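Local coordinates for vacuolar protein sorting-associated protein 54 (Mus musculus, PDB 3N1E) that is a subunit of the GARP tethering complex, probably acting in retrograde transport from endosomes to the trans-Golgi network, and is represented here by its C-terminal domain, at residues 28-40 and 53-65. Numbering follows the deposited sequence. Where two conformers were deposited one is given.
Sequences LVAIMDSLFDKLL and CFRNICKQMTKMH
F36 meets M61 edge-on: in the given conformer M61 SD sits 5.2 Å from the F36 ring centroid, 85° off the normal, a Met-aromatic contact at the edge. The same ring touches I57, whose CG2 is 3.7 Å from F36 CE1. The I57 and L39 side chains slide past each other in opposite directions, CG1 of I57 lying 3.9 Å from L39 CD1, and I57 CD1 ends against L40 CG at 4.0 Å. Beyond it, CB of C53 faces the partner helix, and chi1 near 180° (176°) carries SG on to L40 CD2, 3.7 Å away. Toward the other end, M64 runs extended through chi1 and chi2 and brings SD to 3.8 Å from L28 CG, while M32 CG presses on that sulfur from the neighbouring turn. At the flank, L35 CD2 rests on the aliphatic part of Q60, 3.8 Å from its CB. The segments, on helices 17-40 and 52-68, run antiparallel at 170°, and their axes approach to 10.3 Å, within an all-helical domain; M61 and M64 also touch F81 of helix 74-98. With no hydrogen bond crossing between the segments, cohesion is probably hydrophobic, from close apolar and sulfur contacts that bury 543 Å² over both sides.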
ATOM      1  N   LEU A  28       0.161  11.194   3.853  1.00 15.18           N
ATOM      2  CA  LEU A  28       0.740  10.316   2.861  1.00 11.75           C
ATOM      3  C   LEU A  28      -0.251   9.267   2.327  1.00 13.83           C
ATOM      4  O   LEU A  28      -0.311   9.033   1.128  1.00 13.19           O
ATOM      5  CB  LEU A  28       1.997   9.649   3.424  1.00 15.92           C
ATOM      6  CG  LEU A  28       2.916   8.873   2.486  1.00 16.36           C
ATOM      7  CD1 LEU A  28       3.260   9.601   1.186  1.00 17.72           C
ATOM      8  CD2 LEU A  28       4.195   8.608   3.283  1.00 12.73           C
ATOM      9  N   VAL A  29      -1.040   8.655   3.205  1.00 11.88           N
ATOM     10  CA  VAL A  29      -2.103   7.741   2.764  1.00 13.56           C
ATOM     11  C   VAL A  29      -3.099   8.475   1.883  1.00 11.52           C
ATOM     12  O   VAL A  29      -3.562   7.934   0.881  1.00 11.85           O
ATOM     13  CB  VAL A  29      -2.812   7.071   3.977  1.00 13.48           C
ATOM     14  CG1 VAL A  29      -4.094   6.286   3.573  1.00 16.40           C
ATOM     15  CG2 VAL A  29      -1.829   6.142   4.703  1.00 13.95           C
ATOM     16  N   ALA A  30      -3.378   9.733   2.203  1.00 10.10           N
ATOM     17  CA  ALA A  30      -4.374  10.446   1.418  1.00  9.43           C
ATOM     18  C   ALA A  30      -3.839  10.721   0.004  1.00  9.32           C
ATOM     19  O   ALA A  30      -4.564  10.606  -1.004  1.00 10.95           O
ATOM     20  CB  ALA A  30      -4.820  11.756   2.155  1.00 12.68           C
ATOM     21  N   ILE A  31      -2.555  11.067  -0.082  1.00  8.23           N
ATOM     22  CA  ILE A  31      -1.917  11.249  -1.365  1.00 12.68           C
ATOM     23  C   ILE A  31      -1.978   9.972  -2.188  1.00 12.08           C
ATOM     24  O   ILE A  31      -2.321  10.005  -3.374  1.00 11.58           O
ATOM     25  CB  ILE A  31      -0.464  11.751  -1.168  1.00 16.66           C
ATOM     26  CG1 ILE A  31      -0.493  13.203  -0.657  1.00 13.77           C
ATOM     27  CG2 ILE A  31       0.351  11.598  -2.432  1.00 15.39           C
ATOM     28  CD1 ILE A  31       0.800  13.691   0.020  1.00 20.81           C
ATOM     29  N   MET A  32      -1.650   8.837  -1.571  1.00 11.16           N
ATOM     30  CA  MET A  32      -1.660   7.606  -2.351  1.00 13.18           C
ATOM     31  C   MET A  32      -3.083   7.182  -2.717  1.00 10.25           C
ATOM     32  O   MET A  32      -3.327   6.682  -3.817  1.00 11.05           O
ATOM     33  CB  MET A  32      -0.927   6.469  -1.637  1.00 11.97           C
ATOM     34  CG  MET A  32       0.529   6.756  -1.331  1.00 15.36           C
ATOM     35  SD  MET A  32       1.533   7.043  -2.803  1.00 18.60           S
ATOM     36  CE  MET A  32       1.542   5.432  -3.542  1.00 23.43           C
ATOM     37  N   ASP A  33      -4.022   7.380  -1.793  1.00 11.96           N
ATOM     38  CA  ASP A  33      -5.434   7.084  -2.067  1.00 11.77           C
ATOM     39  C   ASP A  33      -5.943   7.829  -3.314  1.00 15.17           C
ATOM     40  O   ASP A  33      -6.636   7.242  -4.153  1.00 10.68           O
ATOM     41  CB  ASP A  33      -6.295   7.395  -0.842  1.00 12.34           C
ATOM     42  CG  ASP A  33      -7.757   7.160  -1.098  1.00 19.01           C
ATOM     43  OD1 ASP A  33      -8.140   5.969  -1.138  1.00 13.53           O
ATOM     44  OD2 ASP A  33      -8.494   8.162  -1.287  1.00 16.41           O
ATOM     45  N   SER A  34      -5.570   9.112  -3.455  1.00 11.14           N
ATOM     46  CA  SER A  34      -5.981   9.884  -4.617  0.50 12.27           C
ATOM     47  C   SER A  34      -5.343   9.372  -5.912  1.00  9.52           C
ATOM     48  O   SER A  34      -6.011   9.288  -6.950  1.00 12.70           O
ATOM     49  CB  SER A  34      -5.721  11.377  -4.383  0.50 14.21           C
ATOM     50  OG  SER A  34      -6.485  11.835  -3.286  0.50 10.89           O
ATOM     51  N   LEU A  35      -4.069   8.978  -5.852  1.00 12.09           N
ATOM     52  CA  LEU A  35      -3.401   8.330  -6.988  1.00 12.33           C
ATOM     53  C   LEU A  35      -4.096   7.041  -7.416  1.00 11.89           C
ATOM     54  O   LEU A  35      -4.353   6.829  -8.619  1.00 12.29           O
ATOM     55  CB  LEU A  35      -1.927   8.042  -6.631  1.00 10.20           C
ATOM     56  CG  LEU A  35      -1.157   7.326  -7.749  1.00 11.61           C
ATOM     57  CD1 LEU A  35      -0.859   8.273  -8.942  1.00 20.39           C
ATOM     58  CD2 LEU A  35       0.110   6.700  -7.171  1.00 15.37           C
ATOM     59  N   PHE A  36      -4.397   6.182  -6.445  1.00 10.32           N
ATOM     60  CA  PHE A  36      -5.100   4.925  -6.730  1.00 13.06           C
ATOM     61  C   PHE A  36      -6.473   5.164  -7.343  1.00 12.09           C
ATOM     62  O   PHE A  36      -6.862   4.450  -8.256  1.00 12.18           O
ATOM     63  CB  PHE A  36      -5.224   4.048  -5.485  1.00 11.05           C
ATOM     64  CG  PHE A  36      -3.902   3.669  -4.860  1.00 12.16           C
ATOM     65  CD1 PHE A  36      -2.722   3.665  -5.604  1.00  9.04           C
ATOM     66  CD2 PHE A  36      -3.858   3.274  -3.519  1.00 14.72           C
ATOM     67  CE1 PHE A  36      -1.463   3.293  -5.009  1.00 10.99           C
ATOM     68  CE2 PHE A  36      -2.644   2.889  -2.916  1.00 12.31           C
ATOM     69  CZ  PHE A  36      -1.447   2.886  -3.666  1.00 12.06           C
ATOM     70  N   ASP A  37      -7.215   6.151  -6.830  1.00 10.18           N
ATOM     71  CA  ASP A  37      -8.531   6.449  -7.384  1.00 10.95           C
ATOM     72  C   ASP A  37      -8.363   6.892  -8.834  1.00 13.14           C
ATOM     73  O   ASP A  37      -9.069   6.412  -9.708  1.00 15.29           O
ATOM     74  CB  ASP A  37      -9.269   7.528  -6.573  1.00 12.19           C
ATOM     75  CG  ASP A  37     -10.548   8.029  -7.294  1.00 23.70           C
ATOM     76  OD1 ASP A  37     -11.445   7.200  -7.540  1.00 19.82           O
ATOM     77  OD2 ASP A  37     -10.640   9.229  -7.644  1.00 28.56           O
ATOM     78  N   LYS A  38      -7.403   7.776  -9.092  1.00 11.46           N
ATOM     79  CA  LYS A  38      -7.201   8.303 -10.445  1.00 14.74           C
ATOM     80  C   LYS A  38      -6.844   7.195 -11.414  1.00 16.84           C
ATOM     81  O   LYS A  38      -7.451   7.079 -12.484  1.00 15.93           O
ATOM     82  CB  LYS A  38      -6.094   9.356 -10.438  1.00 17.90           C
ATOM     83  CG  LYS A  38      -5.874   9.981 -11.781  1.00 26.97           C
ATOM     84  CD  LYS A  38      -4.672  10.906 -11.742  1.00 38.57           C
ATOM     85  CE  LYS A  38      -3.856  10.786 -13.020  1.00 40.43           C
ATOM     86  NZ  LYS A  38      -4.696  10.924 -14.235  1.00 53.77           N
ATOM     87  N   LEU A  39      -5.889   6.355 -11.012  1.00 15.05           N
ATOM     88  CA  LEU A  39      -5.388   5.303 -11.903  1.00 19.87           C
ATOM     89  C   LEU A  39      -6.367   4.143 -12.075  1.00 14.50           C
ATOM     90  O   LEU A  39      -6.631   3.723 -13.211  1.00 14.65           O
ATOM     91  CB  LEU A  39      -4.009   4.815 -11.451  1.00 14.32           C
ATOM     92  CG  LEU A  39      -2.854   5.826 -11.536  1.00 16.30           C
ATOM     93  CD1 LEU A  39      -1.597   5.272 -10.874  1.00 17.75           C
ATOM     94  CD2 LEU A  39      -2.597   6.219 -13.009  1.00 24.95           C
ATOM     95  N   LEU A  40      -6.905   3.637 -10.965  1.00 11.22           N
ATOM     96  CA  LEU A  40      -7.752   2.444 -11.014  1.00  9.52           C
ATOM     97  C   LEU A  40      -9.138   2.702 -11.618  1.00 13.70           C
ATOM     98  O   LEU A  40      -9.754   1.773 -12.117  1.00 13.25           O
ATOM     99  CB  LEU A  40      -7.846   1.782  -9.641  1.00 13.56           C
ATOM    100  CG  LEU A  40      -6.516   1.113  -9.285  1.00  8.68           C
ATOM    101  CD1 LEU A  40      -6.445   0.767  -7.796  1.00  9.65           C
ATOM    102  CD2 LEU A  40      -6.314  -0.164 -10.142  1.00 11.88           C
ATOM    103  N   CYS A  53      -1.213   0.652 -15.679  1.00 10.48           N
ATOM    104  CA  CYS A  53      -1.772   1.098 -14.414  1.00 11.70           C
ATOM    105  C   CYS A  53      -0.944   0.524 -13.260  1.00 11.64           C
ATOM    106  O   CYS A  53      -0.491   1.261 -12.375  1.00  9.83           O
ATOM    107  CB  CYS A  53      -3.239   0.632 -14.279  1.00 10.63           C
ATOM    108  SG  CYS A  53      -3.979   1.028 -12.743  1.00 18.61           S
ATOM    109  N   PHE A  54      -0.747  -0.793 -13.285  1.00  8.20           N
ATOM    110  CA  PHE A  54      -0.022  -1.451 -12.187  1.00 10.21           C
ATOM    111  C   PHE A  54       1.459  -1.105 -12.173  1.00 10.63           C
ATOM    112  O   PHE A  54       2.067  -1.013 -11.085  1.00  9.60           O
ATOM    113  CB  PHE A  54      -0.227  -2.966 -12.209  1.00  6.86           C
ATOM    114  CG  PHE A  54      -1.536  -3.417 -11.617  1.00 10.40           C
ATOM    115  CD1 PHE A  54      -2.753  -2.892 -12.048  1.00 10.25           C
ATOM    116  CD2 PHE A  54      -1.556  -4.381 -10.627  1.00 13.45           C
ATOM    117  CE1 PHE A  54      -3.972  -3.323 -11.469  1.00 13.81           C
ATOM    118  CE2 PHE A  54      -2.774  -4.828 -10.065  1.00 13.52           C
ATOM    119  CZ  PHE A  54      -3.964  -4.297 -10.506  1.00 13.16           C
ATOM    120  N   ARG A  55       2.059  -0.883 -13.358  1.00  7.54           N
ATOM    121  CA  ARG A  55       3.462  -0.436 -13.363  1.00  7.06           C
ATOM    122  C   ARG A  55       3.610   0.903 -12.643  1.00  9.49           C
ATOM    123  O   ARG A  55       4.543   1.107 -11.867  1.00 11.24           O
ATOM    124  CB  ARG A  55       4.030  -0.323 -14.791  1.00 11.31           C
ATOM    125  CG  ARG A  55       4.138  -1.651 -15.493  1.00 11.86           C
ATOM    126  CD  ARG A  55       5.012  -1.564 -16.771  1.00 13.56           C
ATOM    127  NE  ARG A  55       4.570  -0.556 -17.747  1.00 18.56           N
ATOM    128  CZ  ARG A  55       3.705  -0.747 -18.758  1.00 20.86           C
ATOM    129  NH1 ARG A  55       3.045  -1.894 -18.942  1.00 14.76           N
ATOM    130  NH2 ARG A  55       3.476   0.254 -19.599  1.00 19.70           N
ATOM    131  N   ASN A  56       2.658   1.797 -12.901  1.00 11.81           N
ATOM    132  CA  ASN A  56       2.704   3.120 -12.299  0.50 14.60           C
ATOM    133  C   ASN A  56       2.456   3.071 -10.807  1.00 14.05           C
ATOM    134  O   ASN A  56       3.213   3.677 -10.047  1.00 14.22           O
ATOM    135  CB  ASN A  56       1.722   4.048 -12.996  0.50 11.50           C
ATOM    136  CG  ASN A  56       2.245   4.523 -14.305  0.50 22.83           C
ATOM    137  OD1 ASN A  56       3.387   4.993 -14.392  0.50 29.13           O
ATOM    138  ND2 ASN A  56       1.433   4.403 -15.348  0.50 25.40           N
ATOM    139  N   ILE A  57       1.434   2.324 -10.379  1.00  9.45           N
ATOM    140  CA  ILE A  57       1.152   2.129  -8.951  1.00  8.05           C
ATOM    141  C   ILE A  57       2.419   1.593  -8.262  1.00 10.00           C
ATOM    142  O   ILE A  57       2.896   2.139  -7.259  1.00 11.85           O
ATOM    143  CB  ILE A  57      -0.023   1.143  -8.745  1.00 10.80           C
ATOM    144  CG1 ILE A  57      -1.347   1.817  -9.146  1.00 15.28           C
ATOM    145  CG2 ILE A  57      -0.086   0.649  -7.271  1.00 12.81           C
ATOM    146  CD1 ILE A  57      -2.532   0.863  -9.300  1.00 20.69           C
ATOM    147  N   CYS A  58       2.992   0.542  -8.825  1.00  8.74           N
ATOM    148  CA  CYS A  58       4.151  -0.074  -8.167  1.00 10.56           C
ATOM    149  C   CYS A  58       5.377   0.829  -8.160  1.00  9.86           C
ATOM    150  O   CYS A  58       6.114   0.833  -7.169  1.00 10.39           O
ATOM    151  CB  CYS A  58       4.472  -1.442  -8.774  1.00  8.80           C
ATOM    152  SG  CYS A  58       3.139  -2.632  -8.416  1.00 12.86           S
ATOM    153  N   LYS A  59       5.593   1.599  -9.234  1.00  8.57           N
ATOM    154  CA  LYS A  59       6.701   2.543  -9.243  1.00  9.06           C
ATOM    155  C   LYS A  59       6.539   3.573  -8.113  1.00 11.33           C
ATOM    156  O   LYS A  59       7.509   3.865  -7.409  1.00  9.44           O
ATOM    157  CB  LYS A  59       6.824   3.256 -10.597  1.00 12.02           C
ATOM    158  CG  LYS A  59       8.083   4.098 -10.719  1.00 25.67           C
ATOM    159  CD  LYS A  59       8.398   4.479 -12.172  1.00 48.08           C
ATOM    160  CE  LYS A  59       9.919   4.605 -12.357  1.00 50.04           C
ATOM    161  NZ  LYS A  59      10.394   5.807 -13.119  1.00 61.61           N
ATOM    162  N   GLN A  60       5.325   4.098  -7.932  1.00 10.60           N
ATOM    163  CA  GLN A  60       5.111   5.111  -6.867  1.00  9.33           C
ATOM    164  C   GLN A  60       5.217   4.539  -5.467  1.00 12.04           C
ATOM    165  O   GLN A  60       5.720   5.214  -4.567  1.00 13.33           O
ATOM    166  CB  GLN A  60       3.826   5.925  -7.076  1.00  7.70           C
ATOM    167  CG  GLN A  60       3.759   6.627  -8.414  1.00 11.20           C
ATOM    168  CD  GLN A  60       5.013   7.425  -8.757  1.00 14.71           C
ATOM    169  OE1 GLN A  60       5.503   8.191  -7.948  1.00 18.44           O
ATOM    170  NE2 GLN A  60       5.557   7.187  -9.939  1.00 28.49           N
ATOM    171  N   MET A  61       4.790   3.288  -5.283  1.00  9.37           N
ATOM    172  CA  MET A  61       4.929   2.578  -4.014  0.50  9.33           C
ATOM    173  C   MET A  61       6.411   2.412  -3.671  1.00 14.61           C
ATOM    174  O   MET A  61       6.834   2.590  -2.532  1.00 13.36           O
ATOM    175  CB  MET A  61       4.248   1.202  -4.108  0.50  8.85           C
ATOM    176  CG  MET A  61       2.734   1.263  -4.233  0.50 12.99           C
ATOM    177  SD  MET A  61       1.995   1.510  -2.628  0.50 23.09           S
ATOM    178  CE  MET A  61       3.103   2.774  -2.030  0.50 46.49           C
ATOM    179  N   THR A  62       7.196   2.069  -4.685  1.00 10.55           N
ATOM    180  CA  THR A  62       8.644   1.922  -4.558  0.50 10.25           C
ATOM    181  C   THR A  62       9.290   3.251  -4.178  1.00 12.45           C
ATOM    182  O   THR A  62      10.126   3.320  -3.286  1.00 11.39           O
ATOM    183  CB  THR A  62       9.242   1.413  -5.891  0.50  8.55           C
ATOM    184  OG1 THR A  62       8.808   0.065  -6.098  0.50 11.10           O
ATOM    185  CG2 THR A  62      10.767   1.476  -5.905  0.50 11.84           C
ATOM    186  N   LYS A  63       8.891   4.308  -4.884  1.00 10.83           N
ATOM    187  CA  LYS A  63       9.482   5.619  -4.639  1.00 13.50           C
ATOM    188  C   LYS A  63       9.106   6.106  -3.238  1.00 13.77           C
ATOM    189  O   LYS A  63       9.921   6.743  -2.563  1.00 16.16           O
ATOM    190  CB  LYS A  63       9.036   6.637  -5.696  1.00 15.21           C
ATOM    191  CG  LYS A  63       9.675   6.463  -7.046  1.00 24.24           C
ATOM    192  CD  LYS A  63      11.117   6.949  -7.092  1.00 34.33           C
ATOM    193  CE  LYS A  63      11.637   6.921  -8.533  1.00 65.72           C
ATOM    194  NZ  LYS A  63      13.078   6.523  -8.588  1.00 59.32           N
ATOM    195  N   MET A  64       7.880   5.803  -2.818  1.00 12.81           N
ATOM    196  CA  MET A  64       7.416   6.187  -1.482  1.00 12.73           C
ATOM    197  C   MET A  64       8.269   5.484  -0.426  1.00 15.38           C
ATOM    198  O   MET A  64       8.712   6.107   0.546  1.00 15.97           O
ATOM    199  CB  MET A  64       5.960   5.812  -1.269  1.00 14.51           C
ATOM    200  CG  MET A  64       5.467   6.270   0.088  1.00 21.19           C
ATOM    201  SD  MET A  64       3.791   5.787   0.373  1.00 17.91           S
ATOM    202  CE  MET A  64       3.950   4.144   1.046  1.00 37.91           C
ATOM    203  N   HIS A  65       8.540   4.200  -0.648  1.00 13.97           N
ATOM    204  CA  HIS A  65       9.315   3.417   0.306  1.00 11.17           C
ATOM    205  C   HIS A  65      10.731   3.998   0.403  1.00 13.47           C
ATOM    206  O   HIS A  65      11.274   4.146   1.506  1.00 13.24           O
ATOM    207  CB  HIS A  65       9.362   1.956  -0.152  1.00  9.62           C
ATOM    208  CG  HIS A  65      10.099   1.046   0.778  1.00 10.51           C
ATOM    209  ND1 HIS A  65      11.459   0.822   0.679  1.00 16.35           N
ATOM    210  CD2 HIS A  65       9.671   0.303   1.824  1.00 13.22           C
ATOM    211  CE1 HIS A  65      11.833  -0.021   1.625  1.00 18.01           C
ATOM    212  NE2 HIS A  65      10.768  -0.351   2.333  1.00 15.69           N
TER